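Local coordinates for protein lipase (Rhizopus niveus, PDB 1LGY) that hydrolyses the ester bonds of triacylglycerols and their partial glycerides, with a strong preference for the 1,3-positions, releasing fatty acids, at residues R30-G35 / G50-T55. Numbering follows the deposited sequence.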
ATOM      1  N   ARG A  30       7.291   0.200  16.509  1.00 20.30           N
ATOM      2  CA  ARG A  30       8.312  -0.764  16.847  1.00 20.02           C
ATOM      3  C   ARG A  30       7.719  -1.930  17.611  1.00 22.15           C
ATOM      4  O   ARG A  30       8.072  -3.079  17.348  1.00 21.33           O
ATOM      5  CB  ARG A  30       9.376  -0.182  17.742  1.00 21.28           C
ATOM      6  CG  ARG A  30      10.285   0.888  17.183  1.00 25.83           C
ATOM      7  CD  ARG A  30      11.618   0.253  16.835  1.00 33.57           C
ATOM      8  NE  ARG A  30      12.336  -0.269  18.000  1.00 36.45           N
ATOM      9  CZ  ARG A  30      13.223  -1.276  17.880  1.00 37.62           C
ATOM     10  NH1 ARG A  30      13.514  -1.872  16.708  1.00 38.34           N
ATOM     11  NH2 ARG A  30      13.842  -1.708  18.973  1.00 36.54           N
ATOM     12  N   SER A  31       6.805  -1.629  18.548  1.00 18.21           N
ATOM     13  CA  SER A  31       6.166  -2.642  19.359  1.00 19.32           C
ATOM     14  C   SER A  31       5.342  -3.624  18.539  1.00 19.59           C
ATOM     15  O   SER A  31       5.088  -4.751  18.970  1.00 25.94           O
ATOM     16  CB  SER A  31       5.276  -1.966  20.407  1.00 19.38           C
ATOM     17  OG  SER A  31       3.904  -1.862  20.033  1.00 20.77           O
ATOM     18  N   VAL A  32       4.889  -3.221  17.350  1.00 17.57           N
ATOM     19  CA  VAL A  32       4.226  -4.156  16.475  1.00 14.97           C
ATOM     20  C   VAL A  32       5.315  -4.898  15.724  1.00 13.32           C
ATOM     21  O   VAL A  32       5.443  -6.100  15.840  1.00 14.40           O
ATOM     22  CB  VAL A  32       3.307  -3.389  15.549  1.00 14.82           C
ATOM     23  CG1 VAL A  32       2.570  -4.332  14.596  1.00 15.84           C
ATOM     24  CG2 VAL A  32       2.283  -2.661  16.391  1.00 13.86           C
ATOM     25  N   VAL A  33       6.150  -4.231  14.977  1.00 12.34           N
ATOM     26  CA  VAL A  33       7.234  -4.923  14.305  1.00 15.53           C
ATOM     27  C   VAL A  33       8.505  -4.092  14.584  1.00 17.54           C
ATOM     28  O   VAL A  33       8.536  -2.871  14.414  1.00 18.21           O
ATOM     29  CB  VAL A  33       6.859  -5.076  12.769  1.00 13.26           C
ATOM     30  CG1 VAL A  33       6.603  -3.742  12.116  1.00 14.04           C
ATOM     31  CG2 VAL A  33       8.013  -5.693  12.018  1.00 15.67           C
ATOM     32  N   PRO A  34       9.570  -4.698  15.153  1.00 19.41           N
ATOM     33  CA  PRO A  34       9.664  -6.124  15.463  1.00 17.09           C
ATOM     34  C   PRO A  34       9.164  -6.562  16.826  1.00 16.65           C
ATOM     35  O   PRO A  34       9.516  -7.651  17.255  1.00 18.30           O
ATOM     36  CB  PRO A  34      11.119  -6.371  15.228  1.00 17.77           C
ATOM     37  CG  PRO A  34      11.742  -5.169  15.882  1.00 16.36           C
ATOM     38  CD  PRO A  34      10.826  -4.023  15.475  1.00 17.86           C
ATOM     39  N   GLY A  35       8.315  -5.790  17.487  1.00 14.14           N
ATOM     40  CA  GLY A  35       7.938  -6.072  18.852  1.00 17.84           C
ATOM     41  C   GLY A  35       7.018  -7.233  19.083  1.00 19.56           C
ATOM     42  O   GLY A  35       6.977  -7.788  20.173  1.00 20.67           O
ATOM     43  N   GLY A  50      -6.873  -8.745  16.880  1.00 16.18           N
ATOM     44  CA  GLY A  50      -5.840  -9.221  16.005  1.00 12.01           C
ATOM     45  C   GLY A  50      -4.815 -10.074  16.699  1.00 15.87           C
ATOM     46  O   GLY A  50      -4.355  -9.796  17.807  1.00 18.51           O
ATOM     47  N   LYS A  51      -4.528 -11.183  16.030  1.00 17.19           N
ATOM     48  CA  LYS A  51      -3.456 -12.069  16.431  1.00 18.64           C
ATOM     49  C   LYS A  51      -2.311 -11.847  15.450  1.00 16.44           C
ATOM     50  O   LYS A  51      -2.509 -12.186  14.278  1.00 16.45           O
ATOM     51  CB  LYS A  51      -3.887 -13.553  16.363  1.00 23.47           C
ATOM     52  CG  LYS A  51      -4.819 -14.054  17.455  1.00 27.96           C
ATOM     53  CD  LYS A  51      -6.305 -14.077  16.994  1.00 38.30           C
ATOM     54  CE  LYS A  51      -7.272 -14.447  18.163  1.00 42.77           C
ATOM     55  NZ  LYS A  51      -8.701 -14.343  17.867  1.00 42.24           N
ATOM     56  N   ILE A  52      -1.153 -11.267  15.849  1.00 15.44           N
ATOM     57  CA  ILE A  52      -0.003 -11.152  14.947  1.00 18.23           C
ATOM     58  C   ILE A  52       0.518 -12.543  14.564  1.00 15.09           C
ATOM     59  O   ILE A  52       1.040 -13.272  15.399  1.00 18.25           O
ATOM     60  CB  ILE A  52       1.190 -10.333  15.587  1.00 17.52           C
ATOM     61  CG1 ILE A  52       0.844  -8.871  15.589  1.00 16.10           C
ATOM     62  CG2 ILE A  52       2.493 -10.486  14.772  1.00 14.28           C
ATOM     63  CD1 ILE A  52       2.045  -7.948  15.913  1.00 17.27           C
ATOM     64  N   ILE A  53       0.403 -12.975  13.319  1.00 13.70           N
ATOM     65  CA  ILE A  53       0.899 -14.296  12.935  1.00 14.78           C
ATOM     66  C   ILE A  53       2.421 -14.252  12.764  1.00 16.79           C
ATOM     67  O   ILE A  53       3.129 -15.157  13.192  1.00 18.88           O
ATOM     68  CB  ILE A  53       0.212 -14.753  11.606  1.00 15.09           C
ATOM     69  CG1 ILE A  53      -1.307 -14.609  11.647  1.00  5.07           C
ATOM     70  CG2 ILE A  53       0.509 -16.231  11.385  1.00 16.19           C
ATOM     71  CD1 ILE A  53      -1.851 -15.340  12.848  1.00  9.53           C
ATOM     72  N   THR A  54       2.967 -13.187  12.163  1.00 17.68           N
ATOM     73  CA  THR A  54       4.400 -13.057  12.001  1.00 14.58           C
ATOM     74  C   THR A  54       4.802 -11.604  11.828  1.00 14.45           C
ATOM     75  O   THR A  54       3.961 -10.769  11.528  1.00 15.96           O
ATOM     76  CB  THR A  54       4.841 -13.878  10.775  1.00 17.23           C
ATOM     77  OG1 THR A  54       6.129 -14.309  11.162  1.00 19.13           O
ATOM     78  CG2 THR A  54       4.929 -13.147   9.415  1.00 17.28           C
ATOM     79  N   THR A  55       6.066 -11.238  11.998  1.00 11.65           N
ATOM     80  CA  THR A  55       6.569  -9.946  11.538  1.00  9.18           C
ATOM     81  C   THR A  55       7.850 -10.310  10.827  1.00 13.29           C
ATOM     82  O   THR A  55       8.428 -11.340  11.168  1.00 17.61           O
ATOM     83  CB  THR A  55       6.891  -8.998  12.677  1.00 11.71           C
ATOM     84  OG1 THR A  55       8.022  -9.544  13.340  1.00 11.24           O
ATOM     85  CG2 THR A  55       5.733  -8.831  13.663  1.00  5.16           C
TER
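T55 meets V32 and V33 through van der Waals contacts of its methyl group and its CB. The methyl carbon CG2 of T55 lies 3.5 Å from the backbone O of V32. CB of T55 sits 3.6 Å from CG2 of V33. The T55 and V33 side chains lie alongside each other and point opposite ways, with CB of T55 3.9 Å from CB of V33. In V33, CG2 is anti to the backbone N, and this branch is the part of V33 that comes nearest T55. The hydroxyl OG1 of T55 is 4.3 Å from CA of P34, a loose approach.

CD1, the tip of I52, is 3.9 Å from CG1 of V32 and equally near the O of V32. The two side chains meet at a slant, and the contact between them is apolar.

Strand 51-58 is an outermost strand of the central mixed sheet of this alpha/beta-hydrolase fold. The contact joins it to the loop between helices 11-26 and 41-46. I53 and T54 form a classic beta bulge, two residues opposite V67 of strand 63-70. I52 and T55, three apart on either side of it, both turn their side chains to the loop.

The loop has a cis peptide bond before P34. N of G35 donates a hydrogen bond to O of R30 (2.7 Å), which closes the turn. Y66 and W38 also pack on V32. N36 touches both I52 and T55, and T57, further along the strand, meets V33 and P34.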